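Local coordinates for malate synthase (PDB 3OYZ), which catalyses the magnesium-dependent Claisen condensation of acetyl-CoA with glyoxylate and the hydrolysis of the resulting malyl-CoA to malate and CoA in the glyoxylate cycle, at residues R84-W87 against E93-Y96; Q97-M102 against D134-I139; T203-A208 against K383-D388. All coordinates share one frame; numbering follows the deposited sequence.

Contact 1 of 3, residues R84-W87 against E93-Y96. With ACO (acetyl coenzyme *a), chain B; PYR (pyruvic acid), chain C.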
# COMPACT_ATOMS: atom_id res chain seq x y z
N ARG A 84 -25.15 -12.74 -8.22
CA ARG A 84 -23.79 -13.30 -8.28
C ARG A 84 -23.88 -14.73 -8.81
O ARG A 84 -24.56 -15.58 -8.20
CB ARG A 84 -23.07 -13.25 -6.91
CG ARG A 84 -21.64 -13.94 -6.93
CD ARG A 84 -20.73 -13.41 -5.87
NE ARG A 84 -21.04 -13.98 -4.56
CZ ARG A 84 -20.22 -14.01 -3.51
NH1 ARG A 84 -18.95 -13.53 -3.52
NH2 ARG A 84 -20.65 -14.62 -2.43
N MET A 85 -23.13 -15.00 -9.89
CA MET A 85 -23.01 -16.31 -10.51
C MET A 85 -21.75 -17.02 -9.98
O MET A 85 -20.81 -16.39 -9.44
CB MET A 85 -22.92 -16.12 -12.03
CG MET A 85 -24.07 -15.26 -12.51
SD MET A 85 -25.61 -16.27 -12.73
CE MET A 85 -26.30 -16.08 -11.10
N VAL A 86 -21.64 -18.31 -10.25
CA VAL A 86 -20.38 -18.95 -9.87
C VAL A 86 -19.29 -18.65 -10.92
O VAL A 86 -19.65 -18.34 -12.06
CB VAL A 86 -20.46 -20.48 -9.65
CG1 VAL A 86 -21.39 -20.77 -8.45
CG2 VAL A 86 -21.00 -21.18 -10.90
N TRP A 87 -18.04 -18.64 -10.51
CA TRP A 87 -16.89 -18.44 -11.43
C TRP A 87 -15.62 -18.84 -10.72
O TRP A 87 -15.49 -18.79 -9.49
CB TRP A 87 -16.80 -16.97 -11.89
CG TRP A 87 -15.73 -16.64 -12.91
CD1 TRP A 87 -14.41 -16.27 -12.65
CD2 TRP A 87 -15.89 -16.66 -14.33
NE1 TRP A 87 -13.77 -16.05 -13.87
CE2 TRP A 87 -14.65 -16.25 -14.89
CE3 TRP A 87 -16.97 -16.94 -15.18
CZ2 TRP A 87 -14.45 -16.14 -16.27
CZ3 TRP A 87 -16.80 -16.84 -16.57
CH2 TRP A 87 -15.50 -16.56 -17.08
N GLU A 93 -14.82 -25.63 -15.39
CA GLU A 93 -16.19 -26.23 -15.16
C GLU A 93 -17.02 -25.19 -14.45
O GLU A 93 -18.18 -24.97 -14.83
CB GLU A 93 -16.14 -27.44 -14.18
CG GLU A 93 -15.46 -28.64 -14.82
CD GLU A 93 -13.93 -28.69 -14.61
OE1 GLU A 93 -13.26 -27.65 -14.24
OE2 GLU A 93 -13.44 -29.84 -14.82
N THR A 94 -16.42 -24.52 -13.47
CA THR A 94 -17.13 -23.45 -12.77
C THR A 94 -17.44 -22.26 -13.65
O THR A 94 -18.56 -21.73 -13.58
CB THR A 94 -16.38 -23.00 -11.53
OG1 THR A 94 -15.97 -24.15 -10.77
CG2 THR A 94 -17.11 -22.00 -10.62
N ARG A 95 -16.51 -21.85 -14.53
CA ARG A 95 -16.81 -20.75 -15.45
C ARG A 95 -18.01 -21.14 -16.30
O ARG A 95 -18.87 -20.33 -16.65
CB ARG A 95 -15.58 -20.53 -16.40
CG ARG A 95 -14.45 -19.92 -15.51
CD ARG A 95 -13.30 -19.32 -16.36
NE ARG A 95 -12.54 -20.33 -17.09
CZ ARG A 95 -11.44 -20.96 -16.68
NH1 ARG A 95 -10.99 -20.83 -15.43
NH2 ARG A 95 -10.81 -21.76 -17.54
N TYR A 96 -17.97 -22.36 -16.83
CA TYR A 96 -19.03 -22.79 -17.76
C TYR A 96 -20.39 -22.82 -17.03
O TYR A 96 -21.37 -22.35 -17.55
CB TYR A 96 -18.67 -24.16 -18.38
CG TYR A 96 -19.66 -24.65 -19.42
CD1 TYR A 96 -20.14 -23.81 -20.42
CD2 TYR A 96 -20.15 -25.95 -19.40
CE1 TYR A 96 -21.02 -24.21 -21.40
CE2 TYR A 96 -21.10 -26.37 -20.36
CZ TYR A 96 -21.50 -25.51 -21.37
OH TYR A 96 -22.42 -25.81 -22.37
N1A ACO B . -31.24 -11.81 2.75
C2A ACO B . -32.56 -11.86 2.97
N3A ACO B . -33.06 -11.96 4.21
C4A ACO B . -32.27 -12.03 5.32
C5A ACO B . -30.81 -11.98 5.11
C6A ACO B . -30.30 -11.90 3.73
N6A ACO B . -28.95 -11.90 3.58
N7A ACO B . -30.23 -12.06 6.32
C8A ACO B . -31.22 -12.19 7.22
N9A ACO B . -32.43 -12.12 6.65
C1B ACO B . -33.72 -12.20 7.40
C2B ACO B . -33.54 -13.22 8.52
O2B ACO B . -33.82 -14.52 8.00
C3B ACO B . -34.52 -12.75 9.57
O3B ACO B . -35.78 -13.19 9.06
P3B ACO B . -37.15 -13.48 9.93
O7A ACO B . -37.92 -12.22 9.58
O8A ACO B . -36.57 -13.60 11.33
O9A ACO B . -37.73 -14.78 9.43
C4B ACO B . -34.42 -11.24 9.45
O4B ACO B . -34.06 -10.97 8.08
C5B ACO B . -33.32 -10.67 10.33
O5B ACO B . -32.23 -11.60 10.30
P1A ACO B . -31.00 -11.52 11.32
O1A ACO B . -31.34 -11.84 12.74
O2A ACO B . -30.45 -10.14 11.12
O3A ACO B . -29.87 -12.57 10.89
P2A ACO B . -30.02 -14.15 11.14
O4A ACO B . -31.44 -14.31 10.69
O5A ACO B . -29.32 -14.47 12.44
O6A ACO B . -29.06 -14.88 10.06
CBP ACO B . -27.18 -15.09 8.48
CCP ACO B . -27.67 -14.58 9.84
CDP ACO B . -27.35 -16.61 8.38
CEP ACO B . -25.69 -14.79 8.40
CAP ACO B . -27.96 -14.48 7.30
OAP ACO B . -27.99 -13.09 7.58
C9P ACO B . -27.30 -14.69 5.95
O9P ACO B . -27.30 -15.81 5.43
N8P ACO B . -26.71 -13.61 5.40
C7P ACO B . -26.07 -13.73 4.10
C6P ACO B . -24.74 -14.49 4.13
C5P ACO B . -24.12 -14.26 2.77
O5P ACO B . -24.70 -13.57 1.94
N4P ACO B . -22.92 -14.81 2.59
C3P ACO B . -22.13 -14.68 1.38
C2P ACO B . -21.62 -13.25 1.18
S1P ACO B . -20.09 -13.34 2.05
C ACO B . -18.92 -14.09 1.09
O ACO B . -19.19 -14.75 0.11
CH3 ACO B . -17.50 -13.95 1.54
C PYR C . -15.38 -13.12 0.11
O PYR C . -14.69 -14.09 -0.36
OXT PYR C . -14.93 -12.31 1.01
CA PYR C . -16.61 -12.88 -0.49
O3 PYR C . -17.01 -13.62 -1.49
CB PYR C . -17.44 -11.73 -0.06
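The aliphatic part of R95 lies across one face of the W87 indole. R95 CG sits 3.6 Å from the centroid of the six-membered ring of W87, only 6° off the normal, a CH-pi contact. R95 CD comes to 3.4 Å from W87 CZ2. W87 leaves its backbone pointing away from helix 92-105, but with CG anti to its own N (chi1 -176°) the ring swings back to receive R95, and D129 takes the indole N-H. At the W87 backbone, T94 does the close filling: T94 CG2 presses in 3.5 Å from W87 N and reaches V86 CB at 3.8 Å. V86 CG2 in turn rests on the carbonyl of T94, 3.7 Å from T94 O.

The looser side is that of the partly exposed R95 and T94. Past CD the R95 chain bends at chi3, its guanidinium plane turned 55° from the indole, and its NH1 hydrogen-bonds to H88 O, while T94 OG1 hydrogen-bonds to S91 OG.

At the inner end of the loop, R84 turns its guanidinium edge to the bound acetyl-CoA and pyruvate, the latter probably standing in for glyoxylate. R84 NH1 gives a hydrogen bond to pyruvate O3 (2.8 Å), and R84 NH2 gives one to the thioester O of acetyl-CoA (2.9 Å); D49 and E51 form salt bridges to NH2. This is a strand-to-helix loop of the TIM barrel, carrying an acetyl-CoA- and glyoxylate-binding arginine at the active site.

Contact 2 of 3, residues Q97-M102 against D134-I139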
# COMPACT_ATOMS: atom_id res chain seq x y z
N GLN A 97 -20.40 -23.31 -15.81
CA GLN A 97 -21.62 -23.34 -14.98
C GLN A 97 -22.18 -21.93 -14.79
O GLN A 97 -23.38 -21.70 -14.99
CB GLN A 97 -21.29 -24.11 -13.72
CG GLN A 97 -22.51 -24.15 -12.74
CD GLN A 97 -23.65 -24.99 -13.30
OE1 GLN A 97 -23.69 -26.18 -12.99
NE2 GLN A 97 -24.52 -24.43 -14.17
N GLY A 98 -21.31 -20.92 -14.57
CA GLY A 98 -21.82 -19.57 -14.29
C GLY A 98 -22.32 -18.99 -15.57
O GLY A 98 -23.37 -18.36 -15.60
N PHE A 99 -21.64 -19.28 -16.67
CA PHE A 99 -22.22 -18.84 -17.91
C PHE A 99 -23.59 -19.54 -18.19
O PHE A 99 -24.49 -18.88 -18.68
CB PHE A 99 -21.27 -19.32 -19.01
CG PHE A 99 -21.80 -19.14 -20.41
CD1 PHE A 99 -22.25 -17.92 -20.85
CD2 PHE A 99 -21.83 -20.23 -21.27
CE1 PHE A 99 -22.74 -17.73 -22.15
CE2 PHE A 99 -22.30 -20.08 -22.58
CZ PHE A 99 -22.75 -18.82 -23.03
N GLN A 100 -23.70 -20.86 -18.05
CA GLN A 100 -25.03 -21.46 -18.36
C GLN A 100 -26.16 -20.89 -17.51
O GLN A 100 -27.23 -20.58 -18.03
CB GLN A 100 -25.02 -22.97 -18.15
CG GLN A 100 -23.87 -23.70 -18.80
CD GLN A 100 -23.84 -25.19 -18.39
OE1 GLN A 100 -23.08 -25.59 -17.50
NE2 GLN A 100 -24.66 -26.02 -19.05
N HIS A 101 -25.89 -20.67 -16.23
CA HIS A 101 -26.87 -19.99 -15.36
C HIS A 101 -27.18 -18.61 -15.85
O HIS A 101 -28.37 -18.28 -15.80
CB HIS A 101 -26.54 -20.06 -13.85
CG HIS A 101 -26.75 -21.43 -13.25
ND1 HIS A 101 -26.08 -21.90 -12.14
CD2 HIS A 101 -27.55 -22.45 -13.65
CE1 HIS A 101 -26.48 -23.13 -11.85
NE2 HIS A 101 -27.38 -23.47 -12.75
N MET A 102 -26.24 -17.79 -16.37
CA MET A 102 -26.60 -16.44 -16.75
C MET A 102 -27.45 -16.51 -17.99
O MET A 102 -28.30 -15.63 -18.25
CB MET A 102 -25.40 -15.55 -17.22
CG MET A 102 -24.41 -15.21 -16.15
SD MET A 102 -23.05 -14.04 -16.59
CE MET A 102 -23.82 -13.14 -17.88
N ASP A 134 -16.16 -11.38 -19.58
CA ASP A 134 -16.68 -10.45 -20.56
C ASP A 134 -17.20 -11.07 -21.85
O ASP A 134 -18.27 -10.68 -22.40
CB ASP A 134 -15.65 -9.36 -20.93
CG ASP A 134 -16.13 -8.50 -22.07
OD1 ASP A 134 -17.06 -7.70 -21.84
OD2 ASP A 134 -15.59 -8.54 -23.20
N GLU A 135 -16.46 -12.04 -22.35
CA GLU A 135 -16.92 -12.70 -23.57
C GLU A 135 -18.26 -13.46 -23.32
O GLU A 135 -19.10 -13.41 -24.18
CB GLU A 135 -15.86 -13.63 -24.08
CG GLU A 135 -16.30 -14.47 -25.27
CD GLU A 135 -16.71 -13.65 -26.50
OE1 GLU A 135 -16.51 -12.43 -26.65
OE2 GLU A 135 -17.20 -14.32 -27.42
N PHE A 136 -18.40 -14.15 -22.21
CA PHE A 136 -19.70 -14.75 -21.85
C PHE A 136 -20.84 -13.75 -21.73
O PHE A 136 -21.94 -14.02 -22.20
CB PHE A 136 -19.56 -15.59 -20.60
CG PHE A 136 -18.78 -16.83 -20.83
CD1 PHE A 136 -19.09 -17.67 -21.90
CD2 PHE A 136 -17.79 -17.24 -19.93
CE1 PHE A 136 -18.42 -18.89 -22.06
CE2 PHE A 136 -17.09 -18.46 -20.10
CZ PHE A 136 -17.41 -19.26 -21.18
N PHE A 137 -20.59 -12.57 -21.17
CA PHE A 137 -21.62 -11.54 -21.12
C PHE A 137 -22.03 -11.18 -22.55
O PHE A 137 -23.25 -11.02 -22.86
CB PHE A 137 -21.15 -10.23 -20.43
CG PHE A 137 -21.20 -10.21 -18.96
CD1 PHE A 137 -22.20 -9.49 -18.29
CD2 PHE A 137 -20.28 -10.94 -18.21
CE1 PHE A 137 -22.23 -9.51 -16.92
CE2 PHE A 137 -20.29 -10.98 -16.86
CZ PHE A 137 -21.28 -10.23 -16.18
N THR A 138 -21.04 -10.96 -23.42
CA THR A 138 -21.34 -10.60 -24.80
C THR A 138 -22.17 -11.73 -25.49
O THR A 138 -23.12 -11.45 -26.24
CB THR A 138 -20.00 -10.34 -25.56
OG1 THR A 138 -19.38 -9.22 -24.91
CG2 THR A 138 -20.32 -9.92 -27.00
N ILE A 139 -21.74 -12.96 -25.33
CA ILE A 139 -22.52 -14.07 -25.93
C ILE A 139 -23.98 -14.11 -25.40
O ILE A 139 -24.89 -14.19 -26.23
CB ILE A 139 -21.80 -15.39 -25.71
CG1 ILE A 139 -20.62 -15.48 -26.73
CG2 ILE A 139 -22.74 -16.61 -25.93
CD1 ILE A 139 -19.60 -16.52 -26.28
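The F99 and F136 rings meet where two neighbouring outer helices of the TIM barrel, 92-105 and 127-143, pack side by side. The two short segments run nearly parallel, with their axes 10.2 Å apart and crossing at -25°, and aromatic, methionine and isoleucine side chains fill the space between them.

F99 and F136 form an offset stack. Their centroids are 4.3 Å apart and the planes lie 24° from parallel, so the rings lean together at one side: F136 CD1 comes down over the rim of the F99 ring, 3.3 Å from F99 CD1. The slip brings the base of F99 over F136 too, in a CH-pi contact with F99 CB 4.0 Å from the F136 centroid. With CG anti to its backbone N, F99 sends its ring toward helix 127-143. The far end of F99 is met by I139, one turn along from F136, where I139 CG2 reaches F99 CZ at 3.6 Å. F99 is thus a bump fitted between F136 and I139, with V140 also touching it.

Toward the barrel, M102 fills the next hollow, one turn on from F99. F137 sets out away from helix 92-105, yet its ring ends up presenting a face to the methionine, while F119 and I121 of strand 118-121 touch F137 as well. M102 also packs on F119, V140 and M85, so its thioether lies in buried apolar surroundings. M102 SD stands 4.3 Å from the F137 centroid, a Met-aromatic contact. The terminal methyl adds a CH-pi contact centred over the same face, M102 CE lying 3.9 Å from the F137 centroid and 5° off the normal.

Contact 3 of 3, residues T203-A208 against K383-D388. With ACO (acetyl coenzyme *a), chain B.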
# COMPACT_ATOMS: atom_id res chain seq x y z
N THR A 203 -7.00 -14.60 16.60
CA THR A 203 -8.43 -14.90 16.75
C THR A 203 -9.12 -15.62 15.57
O THR A 203 -10.19 -16.20 15.75
CB THR A 203 -9.20 -13.60 17.14
OG1 THR A 203 -9.27 -12.70 16.02
CG2 THR A 203 -8.49 -12.84 18.27
N GLY A 204 -8.59 -15.57 14.35
CA GLY A 204 -9.31 -16.18 13.24
C GLY A 204 -10.16 -15.12 12.59
O GLY A 204 -10.66 -15.36 11.52
N GLU A 205 -10.26 -13.92 13.16
CA GLU A 205 -11.01 -12.84 12.50
C GLU A 205 -10.21 -12.36 11.24
O GLU A 205 -8.97 -12.56 11.17
CB GLU A 205 -11.21 -11.64 13.43
CG GLU A 205 -12.21 -11.80 14.61
CD GLU A 205 -13.56 -12.52 14.33
OE1 GLU A 205 -14.40 -12.07 13.52
OE2 GLU A 205 -13.82 -13.57 14.97
N LEU A 206 -10.91 -11.73 10.30
CA LEU A 206 -10.29 -11.21 9.09
C LEU A 206 -9.24 -10.15 9.39
O LEU A 206 -9.48 -9.24 10.20
CB LEU A 206 -11.36 -10.57 8.21
CG LEU A 206 -12.37 -11.52 7.61
CD1 LEU A 206 -13.29 -10.62 6.75
CD2 LEU A 206 -11.75 -12.58 6.72
N PRO A 207 -8.04 -10.23 8.77
CA PRO A 207 -7.20 -9.04 8.78
C PRO A 207 -7.96 -7.83 8.16
O PRO A 207 -8.88 -7.95 7.36
CB PRO A 207 -6.03 -9.41 7.83
CG PRO A 207 -6.11 -10.85 7.63
CD PRO A 207 -7.56 -11.30 7.88
N ALA A 208 -7.49 -6.63 8.42
CA ALA A 208 -8.11 -5.41 7.91
C ALA A 208 -7.76 -5.03 6.45
O ALA A 208 -8.51 -4.28 5.80
CB ALA A 208 -7.77 -4.28 8.90
N LYS A 383 -20.69 -14.46 21.01
CA LYS A 383 -20.04 -13.77 19.88
C LYS A 383 -20.48 -14.46 18.60
O LYS A 383 -20.31 -15.67 18.50
CB LYS A 383 -18.53 -13.88 20.04
CG LYS A 383 -17.76 -12.60 19.76
CD LYS A 383 -16.30 -12.80 20.17
CE LYS A 383 -15.62 -11.46 20.36
NZ LYS A 383 -16.10 -10.82 21.62
N ASP A 384 -21.07 -13.73 17.65
CA ASP A 384 -21.59 -14.30 16.38
C ASP A 384 -20.70 -13.92 15.19
O ASP A 384 -20.31 -12.77 15.05
CB ASP A 384 -23.01 -13.82 16.03
CG ASP A 384 -24.12 -14.50 16.83
OD1 ASP A 384 -23.86 -15.10 17.90
OD2 ASP A 384 -25.27 -14.39 16.37
N ARG A 385 -20.43 -14.86 14.30
CA ARG A 385 -19.72 -14.54 13.05
C ARG A 385 -20.37 -15.33 11.92
O ARG A 385 -20.63 -16.53 12.09
CB ARG A 385 -18.26 -14.96 13.18
CG ARG A 385 -17.40 -14.51 12.01
CD ARG A 385 -16.11 -15.30 11.95
NE ARG A 385 -15.35 -14.82 10.80
CZ ARG A 385 -14.07 -15.09 10.57
NH1 ARG A 385 -13.40 -15.85 11.43
NH2 ARG A 385 -13.47 -14.64 9.48
N MET A 386 -20.69 -14.65 10.81
CA MET A 386 -21.14 -15.30 9.56
C MET A 386 -20.03 -16.20 9.01
O MET A 386 -18.88 -15.75 8.85
CB MET A 386 -21.62 -14.26 8.55
CG MET A 386 -22.35 -14.76 7.27
SD MET A 386 -21.28 -15.42 5.94
CE MET A 386 -20.19 -14.00 5.65
N TRP A 387 -20.35 -17.49 8.83
CA TRP A 387 -19.52 -18.50 8.18
C TRP A 387 -20.13 -18.97 6.86
O TRP A 387 -21.35 -19.21 6.74
CB TRP A 387 -19.28 -19.76 9.02
CG TRP A 387 -18.17 -19.59 10.02
CD1 TRP A 387 -18.16 -18.69 11.03
CD2 TRP A 387 -16.96 -20.35 10.14
NE1 TRP A 387 -17.00 -18.83 11.77
CE2 TRP A 387 -16.24 -19.82 11.21
CE3 TRP A 387 -16.38 -21.38 9.39
CZ2 TRP A 387 -14.99 -20.31 11.60
CZ3 TRP A 387 -15.15 -21.87 9.78
CH2 TRP A 387 -14.46 -21.33 10.87
N ASP A 388 -19.24 -19.06 5.87
CA ASP A 388 -19.48 -19.77 4.63
C ASP A 388 -18.20 -20.45 4.14
O ASP A 388 -17.22 -20.50 4.89
CB ASP A 388 -20.22 -18.89 3.62
CG ASP A 388 -19.42 -17.68 3.14
OD1 ASP A 388 -18.17 -17.64 3.23
OD2 ASP A 388 -20.08 -16.78 2.58
N1A ACO B . -31.24 -11.81 2.75
C2A ACO B . -32.56 -11.86 2.97
N3A ACO B . -33.06 -11.96 4.21
C4A ACO B . -32.27 -12.03 5.32
C5A ACO B . -30.81 -11.98 5.11
C6A ACO B . -30.30 -11.90 3.73
N6A ACO B . -28.95 -11.90 3.58
N7A ACO B . -30.23 -12.06 6.32
C8A ACO B . -31.22 -12.19 7.22
N9A ACO B . -32.43 -12.12 6.65
C1B ACO B . -33.72 -12.20 7.40
C2B ACO B . -33.54 -13.22 8.52
O2B ACO B . -33.82 -14.52 8.00
C3B ACO B . -34.52 -12.75 9.57
O3B ACO B . -35.78 -13.19 9.06
P3B ACO B . -37.15 -13.48 9.93
O7A ACO B . -37.92 -12.22 9.58
O8A ACO B . -36.57 -13.60 11.33
O9A ACO B . -37.73 -14.78 9.43
C4B ACO B . -34.42 -11.24 9.45
O4B ACO B . -34.06 -10.97 8.08
C5B ACO B . -33.32 -10.67 10.33
O5B ACO B . -32.23 -11.60 10.30
P1A ACO B . -31.00 -11.52 11.32
O1A ACO B . -31.34 -11.84 12.74
O2A ACO B . -30.45 -10.14 11.12
O3A ACO B . -29.87 -12.57 10.89
P2A ACO B . -30.02 -14.15 11.14
O4A ACO B . -31.44 -14.31 10.69
O5A ACO B . -29.32 -14.47 12.44
O6A ACO B . -29.06 -14.88 10.06
CBP ACO B . -27.18 -15.09 8.48
CCP ACO B . -27.67 -14.58 9.84
CDP ACO B . -27.35 -16.61 8.38
CEP ACO B . -25.69 -14.79 8.40
CAP ACO B . -27.96 -14.48 7.30
OAP ACO B . -27.99 -13.09 7.58
C9P ACO B . -27.30 -14.69 5.95
O9P ACO B . -27.30 -15.81 5.43
N8P ACO B . -26.71 -13.61 5.40
C7P ACO B . -26.07 -13.73 4.10
C6P ACO B . -24.74 -14.49 4.13
C5P ACO B . -24.12 -14.26 2.77
O5P ACO B . -24.70 -13.57 1.94
N4P ACO B . -22.92 -14.81 2.59
C3P ACO B . -22.13 -14.68 1.38
C2P ACO B . -21.62 -13.25 1.18
S1P ACO B . -20.09 -13.34 2.05
C ACO B . -18.92 -14.09 1.09
O ACO B . -19.19 -14.75 0.11
CH3 ACO B . -17.50 -13.95 1.54
O HOH W 1 -13.97 -16.88 14.19
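R385 reaches out from strand 382-387 to the loop 203-208, which follows helix 190-197 of the TIM barrel; the strand belongs to a two-stranded antiparallel sheet that it forms with strand 364-369. The direct bond runs from R385 NH1 to G204 O at 2.8 Å. It is bent, with an N-H...O angle of 142°, and the donor stands above the carbonyl plane of G204.

E205 approaches differently. E205 OE1 stands over one face of the R385 guanidinium, toward its rim, 4.0 Å from R385 NE, and since no N-H points at it this long salt bridge is a matter of charge alone. D234 brings a second negative charge close to OE1, which R385 may offset. A water accepts from R385 NH1 at 3.0 Å and gives a weak bond to E205 OE2. L206 supplies the apolar side, with L206 CG 3.8 Å from R385 NH2, and its side chain also packs on V191 and T194 of helix 190-197.

The next shell sets these groups in place. R385 is extended from CG to NE, with CG anti to its backbone N (chi1 -172°), which carries the charge across to the loop; D233 holds NE in a salt bridge. On the loop, T203 OG1 accepts from E205 N in an ST turn, T201 OG1 bonds to G204 N and E205 O, and the positive phi of G204 suits a residue without a side chain.

Further along, the strand enters the acetyl-CoA pocket. M386 CG lies 3.5 Å from CEP of acetyl-CoA, on its pantetheine arm. D388, the predicted proton acceptor, stands at the N-cap of helix 389-395, and D388 OD2 comes within 3.2 Å of acetyl-CoA C3P.

How the contacts relate
Along the chain the three contacts follow one another, each closing before the next opens. Contacts 1 and 2 share helix 92-105 and are really one packing region, their centres 8 Å apart: W87 CZ3 meets F136 CD2 at 3.5 Å, and M85 CG meets M102 CG at 3.7 Å. Contact 3 lies on the opposite side of the chain's centre, about 25 Å from contact 1 and 32 Å from contact 2 between centres. It joins a barrel loop to the small antiparallel sheet that follows the barrel in sequence. Acetyl-CoA bridges the gap, touched by R84 in contact 1 and by M386 and D388 in contact 3, so the active site draws on both the barrel and the later region.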